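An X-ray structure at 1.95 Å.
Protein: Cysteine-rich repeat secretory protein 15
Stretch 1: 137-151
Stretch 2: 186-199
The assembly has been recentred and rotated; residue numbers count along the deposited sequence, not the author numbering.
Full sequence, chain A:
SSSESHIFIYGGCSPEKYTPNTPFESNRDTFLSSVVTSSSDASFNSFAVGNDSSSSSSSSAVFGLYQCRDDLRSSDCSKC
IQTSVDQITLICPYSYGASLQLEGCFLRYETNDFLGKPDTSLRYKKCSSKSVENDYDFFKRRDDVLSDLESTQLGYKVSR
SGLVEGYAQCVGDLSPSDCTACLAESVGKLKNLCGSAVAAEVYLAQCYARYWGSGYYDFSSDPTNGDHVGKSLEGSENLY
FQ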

ATOM      1  N   ASP A 137      29.436  -7.591  -0.649  1.00 38.55           N
ATOM      2  CA  ASP A 137      29.276  -6.264  -0.081  1.00 37.84           C
ATOM      3  C   ASP A 137      27.865  -5.725  -0.366  1.00 36.12           C
ATOM      4  O   ASP A 137      27.249  -5.115   0.500  1.00 34.10           O
ATOM      5  CB  ASP A 137      30.344  -5.304  -0.605  1.00 40.05           C
ATOM      6  CG  ASP A 137      30.274  -3.937   0.055  1.00 41.06           C
ATOM      7  OD1 ASP A 137      30.485  -3.868   1.289  1.00 41.35           O
ATOM      8  OD2 ASP A 137      29.956  -2.961  -0.661  1.00 43.37           O
ATOM      9  N   PHE A 138      27.372  -5.934  -1.590  1.00 35.94           N
ATOM     10  CA  PHE A 138      26.033  -5.522  -1.960  1.00 35.26           C
ATOM     11  C   PHE A 138      25.001  -6.121  -0.996  1.00 34.84           C
ATOM     12  O   PHE A 138      24.089  -5.432  -0.551  1.00 33.78           O
ATOM     13  CB  PHE A 138      25.692  -5.959  -3.384  1.00 36.13           C
ATOM     14  CG  PHE A 138      24.293  -5.573  -3.778  1.00 35.47           C
ATOM     15  CD1 PHE A 138      23.986  -4.255  -4.083  1.00 35.09           C
ATOM     16  CD2 PHE A 138      23.271  -6.513  -3.779  1.00 35.51           C
ATOM     17  CE1 PHE A 138      22.693  -3.897  -4.430  1.00 34.46           C
ATOM     18  CE2 PHE A 138      21.976  -6.147  -4.117  1.00 34.51           C
ATOM     19  CZ  PHE A 138      21.692  -4.839  -4.432  1.00 33.86           C
ATOM     20  N   PHE A 139      25.153  -7.413  -0.690  1.00 35.63           N
ATOM     21  CA  PHE A 139      24.179  -8.142   0.103  1.00 35.74           C
ATOM     22  C   PHE A 139      24.273  -7.734   1.577  1.00 35.11           C
ATOM     23  O   PHE A 139      23.266  -7.679   2.260  1.00 33.03           O
ATOM     24  CB  PHE A 139      24.311  -9.643  -0.170  1.00 37.39           C
ATOM     25  CG  PHE A 139      23.798  -9.994  -1.542  1.00 38.60           C
ATOM     26  CD1 PHE A 139      22.476  -9.749  -1.882  1.00 38.89           C
ATOM     27  CD2 PHE A 139      24.644 -10.492  -2.514  1.00 40.77           C
ATOM     28  CE1 PHE A 139      22.003 -10.029  -3.154  1.00 39.90           C
ATOM     29  CE2 PHE A 139      24.174 -10.765  -3.789  1.00 42.12           C
ATOM     30  CZ  PHE A 139      22.855 -10.537  -4.107  1.00 41.60           C
ATOM     31  N   LYS A 140      25.475  -7.419   2.057  1.00 35.56           N
ATOM     32  CA  LYS A 140      25.628  -6.962   3.416  1.00 35.96           C
ATOM     33  C   LYS A 140      24.971  -5.577   3.569  1.00 34.22           C
ATOM     34  O   LYS A 140      24.352  -5.290   4.594  1.00 33.16           O
ATOM     35  CB  LYS A 140      27.104  -6.930   3.827  1.00 38.42           C
ATOM     36  CG  LYS A 140      27.310  -6.659   5.313  1.00 40.50           C
ATOM     37  CD  LYS A 140      28.746  -6.793   5.805  1.00 43.88           C
ATOM     38  CE  LYS A 140      28.852  -7.186   7.271  1.00 45.80           C
ATOM     39  NZ  LYS A 140      27.864  -6.479   8.129  1.00 45.58           N
ATOM     40  N   ARG A 141      25.113  -4.724   2.552  1.00 33.72           N
ATOM     41  CA  ARG A 141      24.546  -3.380   2.588  1.00 33.28           C
ATOM     42  C   ARG A 141      23.017  -3.478   2.499  1.00 32.10           C
ATOM     43  O   ARG A 141      22.309  -2.738   3.153  1.00 30.13           O
ATOM     44  CB  ARG A 141      25.087  -2.507   1.454  1.00 34.79           C
ATOM     45  CG  ARG A 141      26.603  -2.346   1.439  1.00 36.92           C
ATOM     46  CD  ARG A 141      27.103  -1.186   2.266  1.00 38.06           C
ATOM     47  NE  ARG A 141      28.534  -0.916   2.104  1.00 40.38           N
ATOM     48  CZ  ARG A 141      29.213  -0.084   2.884  1.00 41.28           C
ATOM     49  NH1 ARG A 141      28.561   0.671   3.752  1.00 41.50           N
ATOM     50  NH2 ARG A 141      30.529  -0.019   2.809  1.00 43.29           N
ATOM     51  N   ARG A 142      22.524  -4.404   1.681  1.00 31.61           N
ATOM     52  CA  ARG A 142      21.103  -4.636   1.591  1.00 31.44           C
ATOM     53  C   ARG A 142      20.569  -5.042   2.968  1.00 30.73           C
ATOM     54  O   ARG A 142      19.580  -4.498   3.414  1.00 29.44           O
ATOM     55  CB  ARG A 142      20.798  -5.709   0.542  1.00 32.13           C
ATOM     56  CG  ARG A 142      19.309  -5.909   0.286  1.00 31.86           C
ATOM     57  CD  ARG A 142      18.916  -7.361   0.476  1.00 32.96           C
ATOM     58  NE  ARG A 142      18.970  -8.093  -0.766  1.00 34.32           N
ATOM     59  CZ  ARG A 142      18.843  -9.405  -0.892  1.00 35.61           C
ATOM     60  NH1 ARG A 142      19.407 -10.235  -0.030  1.00 35.21           N
ATOM     61  NH2 ARG A 142      18.139  -9.872  -1.906  1.00 37.29           N
ATOM     62  N   ASP A 143      21.227  -6.011   3.613  1.00 31.41           N
ATOM     63  CA  ASP A 143      20.870  -6.449   4.952  1.00 32.94           C
ATOM     64  C   ASP A 143      20.805  -5.258   5.916  1.00 32.43           C
ATOM     65  O   ASP A 143      19.842  -5.147   6.666  1.00 32.06           O
ATOM     66  CB  ASP A 143      21.815  -7.523   5.485  1.00 34.96           C
ATOM     67  CG  ASP A 143      21.442  -8.924   5.029  1.00 37.73           C
ATOM     68  OD1 ASP A 143      20.386  -9.062   4.360  1.00 39.19           O
ATOM     69  OD2 ASP A 143      22.217  -9.869   5.327  1.00 40.33           O
ATOM     70  N   ASP A 144      21.812  -4.376   5.900  1.00 32.12           N
ATOM     71  CA  ASP A 144      21.803  -3.208   6.796  1.00 32.41           C
ATOM     72  C   ASP A 144      20.599  -2.296   6.486  1.00 30.29           C
ATOM     73  O   ASP A 144      19.969  -1.768   7.390  1.00 29.88           O
ATOM     74  CB  ASP A 144      23.094  -2.393   6.709  1.00 34.54           C
ATOM     75  CG  ASP A 144      24.348  -3.162   7.083  1.00 37.07           C
ATOM     76  OD1 ASP A 144      24.272  -4.050   7.950  1.00 38.73           O
ATOM     77  OD2 ASP A 144      25.400  -2.847   6.510  1.00 41.47           O
ATOM     78  N   VAL A 145      20.301  -2.098   5.204  1.00 28.77           N
ATOM     79  CA  VAL A 145      19.210  -1.226   4.782  1.00 28.42           C
ATOM     80  C   VAL A 145      17.865  -1.815   5.245  1.00 27.24           C
ATOM     81  O   VAL A 145      17.061  -1.107   5.841  1.00 26.52           O
ATOM     82  CB  VAL A 145      19.262  -0.996   3.261  1.00 28.77           C
ATOM     83  CG1 VAL A 145      17.931  -0.559   2.683  1.00 28.93           C
ATOM     84  CG2 VAL A 145      20.344   0.005   2.913  1.00 29.81           C
ATOM     85  N   LEU A 146      17.654  -3.108   4.985  1.00 27.06           N
ATOM     86  CA  LEU A 146      16.400  -3.791   5.298  1.00 27.74           C
ATOM     87  C   LEU A 146      16.211  -3.861   6.813  1.00 28.08           C
ATOM     88  O   LEU A 146      15.091  -3.754   7.301  1.00 27.70           O
ATOM     89  CB  LEU A 146      16.398  -5.190   4.673  1.00 28.09           C
ATOM     90  CG  LEU A 146      16.269  -5.235   3.152  1.00 28.04           C
ATOM     91  CD1 LEU A 146      16.169  -6.668   2.673  1.00 29.18           C
ATOM     92  CD2 LEU A 146      15.071  -4.435   2.665  1.00 28.06           C
ATOM     93  N   SER A 147      17.315  -4.004   7.551  1.00 28.97           N
ATOM     94  CA  SER A 147      17.253  -4.034   8.997  1.00 29.90           C
ATOM     95  C   SER A 147      16.787  -2.674   9.550  1.00 30.18           C
ATOM     96  O   SER A 147      16.039  -2.606  10.534  1.00 30.98           O
ATOM     97  CB  SER A 147      18.565  -4.439   9.586  1.00 30.73           C
ATOM     98  OG  SER A 147      18.546  -4.196  10.981  1.00 31.56           O
ATOM     99  N   ASP A 148      17.246  -1.590   8.926  1.00 30.09           N
ATOM    100  CA  ASP A 148      16.881  -0.248   9.335  1.00 30.11           C
ATOM    101  C   ASP A 148      15.397   0.027   9.008  1.00 30.22           C
ATOM    102  O   ASP A 148      14.706   0.621   9.820  1.00 29.30           O
ATOM    103  CB  ASP A 148      17.805   0.775   8.681  1.00 30.46           C
ATOM    104  CG  ASP A 148      17.567   2.198   9.147  1.00 31.05           C
ATOM    105  OD1 ASP A 148      17.166   2.386  10.314  1.00 32.16           O
ATOM    106  OD2 ASP A 148      17.746   3.100   8.328  1.00 31.88           O
ATOM    107  N   LEU A 149      14.938  -0.402   7.825  1.00 29.94           N
ATOM    108  CA  LEU A 149      13.536  -0.244   7.372  1.00 30.25           C
ATOM    109  C   LEU A 149      12.579  -0.893   8.386  1.00 31.83           C
ATOM    110  O   LEU A 149      11.549  -0.299   8.742  1.00 30.23           O
ATOM    111  CB  LEU A 149      13.345  -0.869   5.982  1.00 28.86           C
ATOM    112  CG  LEU A 149      14.044  -0.189   4.802  1.00 28.69           C
ATOM    113  CD1 LEU A 149      13.597  -0.806   3.482  1.00 28.82           C
ATOM    114  CD2 LEU A 149      13.822   1.312   4.763  1.00 28.28           C
ATOM    115  N   GLU A 150      12.941  -2.103   8.828  1.00 33.60           N
ATOM    116  CA  GLU A 150      12.194  -2.927   9.788  1.00 36.24           C
ATOM    117  C   GLU A 150      12.008  -2.231  11.142  1.00 36.79           C
ATOM    118  O   GLU A 150      11.244  -2.722  11.949  1.00 37.40           O
ATOM    119  CB  GLU A 150      12.988  -4.185  10.127  1.00 39.61           C
ATOM    120  CG  GLU A 150      12.637  -5.410   9.326  1.00 41.55           C
ATOM    121  CD  GLU A 150      13.455  -6.611   9.772  1.00 44.34           C
ATOM    122  OE1 GLU A 150      14.533  -6.392  10.350  1.00 47.06           O
ATOM    123  OE2 GLU A 150      13.018  -7.761   9.555  1.00 48.16           O
ATOM    124  N   SER A 151      12.788  -1.170  11.404  1.00 37.00           N
ATOM    125  CA  SER A 151      12.804  -0.439  12.681  1.00 37.49           C
ATOM    126  C   SER A 151      11.621   0.535  12.748  1.00 36.99           C
ATOM    127  O   SER A 151      11.256   1.012  13.823  1.00 39.93           O
ATOM    128  CB  SER A 151      14.152   0.267  12.940  1.00 37.41           C
ATOM    129  OG  SER A 151      14.409   1.408  12.092  1.00 35.71           O
ATOM    130  N   SER A 186       7.583  -8.154   5.553  1.00 30.67           N
ATOM    131  CA  SER A 186       7.955  -7.614   4.229  1.00 31.68           C
ATOM    132  C   SER A 186       9.400  -7.969   3.872  1.00 32.10           C
ATOM    133  O   SER A 186       9.693  -8.402   2.772  1.00 32.26           O
ATOM    134  CB  SER A 186       7.825  -6.128   4.187  1.00 31.54           C
ATOM    135  OG  SER A 186       6.570  -5.766   3.669  1.00 34.58           O
ATOM    136  N   VAL A 187      10.287  -7.711   4.826  1.00 32.07           N
ATOM    137  CA  VAL A 187      11.712  -7.840   4.640  1.00 33.03           C
ATOM    138  C   VAL A 187      12.045  -9.321   4.470  1.00 33.61           C
ATOM    139  O   VAL A 187      12.831  -9.689   3.582  1.00 34.30           O
ATOM    140  CB  VAL A 187      12.459  -7.177   5.813  1.00 33.28           C
ATOM    141  CG1 VAL A 187      13.871  -7.714   6.010  1.00 34.16           C
ATOM    142  CG2 VAL A 187      12.454  -5.666   5.637  1.00 33.06           C
ATOM    143  N   GLY A 188      11.439 -10.157   5.319  1.00 33.63           N
ATOM    144  CA  GLY A 188      11.544 -11.599   5.179  1.00 34.35           C
ATOM    145  C   GLY A 188      11.211 -12.027   3.761  1.00 34.71           C
ATOM    146  O   GLY A 188      11.896 -12.849   3.171  1.00 35.02           O
ATOM    147  N   LYS A 189      10.149 -11.433   3.211  1.00 34.37           N
ATOM    148  CA  LYS A 189       9.654 -11.783   1.897  1.00 35.31           C
ATOM    149  C   LYS A 189      10.622 -11.299   0.815  1.00 34.06           C
ATOM    150  O   LYS A 189      10.818 -11.992  -0.170  1.00 34.71           O
ATOM    151  CB  LYS A 189       8.277 -11.165   1.654  1.00 35.90           C
ATOM    152  CG  LYS A 189       7.141 -11.796   2.436  1.00 37.88           C
ATOM    153  CD  LYS A 189       6.851 -13.207   2.023  1.00 40.70           C
ATOM    154  CE  LYS A 189       5.477 -13.661   2.462  1.00 42.71           C
ATOM    155  NZ  LYS A 189       5.302 -15.106   2.182  1.00 45.88           N
ATOM    156  N   LEU A 190      11.162 -10.088   0.984  1.00 32.43           N
ATOM    157  CA  LEU A 190      12.115  -9.529   0.041  1.00 32.85           C
ATOM    158  C   LEU A 190      13.299 -10.498  -0.045  1.00 34.05           C
ATOM    159  O   LEU A 190      13.713 -10.864  -1.132  1.00 34.51           O
ATOM    160  CB  LEU A 190      12.549  -8.114   0.460  1.00 31.32           C
ATOM    161  CG  LEU A 190      11.599  -6.981   0.063  1.00 31.00           C
ATOM    162  CD1 LEU A 190      11.904  -5.696   0.817  1.00 30.23           C
ATOM    163  CD2 LEU A 190      11.626  -6.726  -1.432  1.00 31.53           C
ATOM    164  N   LYS A 191      13.758 -10.977   1.112  1.00 34.89           N
ATOM    165  CA  LYS A 191      14.918 -11.856   1.174  1.00 37.07           C
ATOM    166  C   LYS A 191      14.584 -13.205   0.530  1.00 38.72           C
ATOM    167  O   LYS A 191      15.395 -13.753  -0.186  1.00 39.09           O
ATOM    168  CB  LYS A 191      15.389 -12.046   2.617  1.00 37.58           C
ATOM    169  CG  LYS A 191      16.064 -10.839   3.255  1.00 37.40           C
ATOM    170  CD  LYS A 191      16.111 -10.947   4.763  1.00 38.68           C
ATOM    171  CE  LYS A 191      16.468  -9.651   5.458  1.00 39.10           C
ATOM    172  NZ  LYS A 191      17.934  -9.421   5.478  1.00 40.59           N
ATOM    173  N   ASN A 192      13.382 -13.733   0.777  1.00 39.96           N
ATOM    174  CA  ASN A 192      13.122 -15.147   0.494  1.00 42.32           C
ATOM    175  C   ASN A 192      12.576 -15.315  -0.935  1.00 42.10           C
ATOM    176  O   ASN A 192      12.831 -16.342  -1.560  1.00 43.12           O
ATOM    177  CB  ASN A 192      12.334 -15.790   1.644  1.00 44.40           C
ATOM    178  CG  ASN A 192      13.218 -16.023   2.866  1.00 46.84           C
ATOM    179  OD1 ASN A 192      14.057 -16.933   2.881  1.00 49.57           O
ATOM    180  ND2 ASN A 192      13.092 -15.179   3.885  1.00 45.66           N
ATOM    181  N   LEU A 193      11.920 -14.286  -1.486  1.00 40.89           N
ATOM    182  CA  LEU A 193      11.378 -14.344  -2.865  1.00 41.66           C
ATOM    183  C   LEU A 193      12.350 -13.741  -3.894  1.00 41.74           C
ATOM    184  O   LEU A 193      12.332 -14.140  -5.057  1.00 43.45           O
ATOM    185  CB  LEU A 193      10.037 -13.605  -2.909  1.00 40.68           C
ATOM    186  CG  LEU A 193       8.940 -14.147  -1.989  1.00 40.82           C
ATOM    187  CD1 LEU A 193       7.720 -13.233  -2.017  1.00 39.61           C
ATOM    188  CD2 LEU A 193       8.546 -15.565  -2.367  1.00 42.32           C
ATOM    189  N   CYS A 194      13.158 -12.759  -3.485  1.00 40.35           N
ATOM    190  CA  CYS A 194      14.017 -12.006  -4.398  1.00 41.42           C
ATOM    191  C   CYS A 194      15.476 -12.076  -3.929  1.00 41.52           C
ATOM    192  O   CYS A 194      16.112 -11.053  -3.714  1.00 41.10           O
ATOM    193  CB  CYS A 194      13.609 -10.541  -4.447  1.00 40.84           C
ATOM    194  SG  CYS A 194      11.880 -10.278  -4.910  1.00 42.27           S
ATOM    195  N   GLY A 195      15.986 -13.294  -3.759  1.00 42.29           N
ATOM    196  CA  GLY A 195      17.237 -13.514  -3.059  1.00 42.37           C
ATOM    197  C   GLY A 195      18.376 -12.646  -3.575  1.00 41.67           C
ATOM    198  O   GLY A 195      19.091 -12.047  -2.765  1.00 42.90           O
ATOM    199  N   SER A 196      18.552 -12.586  -4.904  1.00 40.96           N
ATOM    200  CA  SER A 196      19.776 -12.037  -5.518  1.00 40.64           C
ATOM    201  C   SER A 196      19.508 -10.752  -6.321  1.00 38.94           C
ATOM    202  O   SER A 196      20.411 -10.239  -6.981  1.00 39.24           O
ATOM    203  CB  SER A 196      20.427 -13.069  -6.399  1.00 42.92           C
ATOM    204  OG  SER A 196      20.521 -14.321  -5.737  1.00 44.40           O
ATOM    205  N   ALA A 197      18.279 -10.235  -6.279  1.00 37.02           N
ATOM    206  CA  ALA A 197      17.860  -9.133  -7.164  1.00 36.41           C
ATOM    207  C   ALA A 197      18.564  -7.829  -6.769  1.00 35.10           C
ATOM    208  O   ALA A 197      18.784  -7.578  -5.587  1.00 33.55           O
ATOM    209  CB  ALA A 197      16.368  -8.961  -7.084  1.00 35.69           C
ATOM    210  N   VAL A 198      18.866  -6.989  -7.766  1.00 35.50           N
ATOM    211  CA  VAL A 198      19.497  -5.684  -7.533  1.00 35.27           C
ATOM    212  C   VAL A 198      18.471  -4.710  -6.945  1.00 33.77           C
ATOM    213  O   VAL A 198      18.839  -3.702  -6.334  1.00 32.49           O
ATOM    214  CB  VAL A 198      20.131  -5.114  -8.819  1.00 37.21           C
ATOM    215  CG1 VAL A 198      19.105  -4.560  -9.792  1.00 37.97           C
ATOM    216  CG2 VAL A 198      21.171  -4.055  -8.498  1.00 37.43           C
ATOM    217  N   ALA A 199      17.190  -5.016  -7.181  1.00 33.39           N
ATOM    218  CA  ALA A 199      16.080  -4.201  -6.780  1.00 32.50           C
ATOM    219  C   ALA A 199      14.844  -5.093  -6.654  1.00 32.10           C
ATOM    220  O   ALA A 199      14.627  -5.957  -7.478  1.00 32.88           O
ATOM    221  CB  ALA A 199      15.862  -3.099  -7.788  1.00 33.24           C
TER
HETATM  222  O   HOH W   1      18.413  -7.625   7.313  1.00 35.02           O

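The most unusual feature of this contact is a buried arginine reaching into the turn that follows a helix. Arg 142 NH2 donates a hydrogen bond to Gly 195 O at only 2.5 Å, and the same NH2 lies 3.0 Å from Cys 194 O, where the angle is too poor for a hydrogen bond. Both carbonyl oxygens lie at the edge of the guanidinium, near its plane. Cys 194 is the first residue to leave helical geometry, and a type I turn runs from it to Ala 197, so these carbonyls are no longer engaged in a continuing helix. A long, flexible, cationic side chain suits this place: the CA-to-CB bond of Arg 142 points toward the other stretch, chi1 is t, and chi2 and chi3, at -125° and -93°, lie between the usual wells.

Two phenylalanines accompany the arginine along the turn. The Phe 138 ring, with chi1 t, meets backbone oxygens at its edge, with CZ 3.6 Å from Val 198 O and CE2 3.8 Å from Ala 197 O; the ring's CH edge carries slight positive charge and tolerates such neighbours. Its CZ also lies 4.2 Å from Val 198 CG2, an apolar contact. Phe 139 starts out sideways, but its ring end approaches the turn, bringing CE1 to 3.6 Å from Gly 195 O and CZ to 3.7 Å from Ser 196 CA.

Farther along, the two helices run roughly antiparallel, at 156°, with their axes 10.3 Å apart at closest approach. Leu 146 is buried and points toward the other helix, where its CB packs 3.8 Å from Val 187 CG1 and its CD2 3.9 Å from Leu 190 CD1. Branched aliphatic side chains suit this buried site because they fill space without leaving polar groups unsatisfied. The backbones come close here, with Leu 146 CA and Val 187 CA 6.2 Å apart.

At a more exposed position, Asp 143 OD1 and Lys 191 NZ form a 2.7 Å salt bridge. Both side chains leave their backbones sideways, and their ends come nearer to bring the charges together. A water accepts a hydrogen bond from Lys 191 NZ at 2.6 Å and donates one to Asp 143 O at 2.9 Å, linking the same two residues a second time. The lysine's aliphatic part also contributes: its CE lies 4.1 Å from Leu 146 CD1. Together the stretches bury 568 Å².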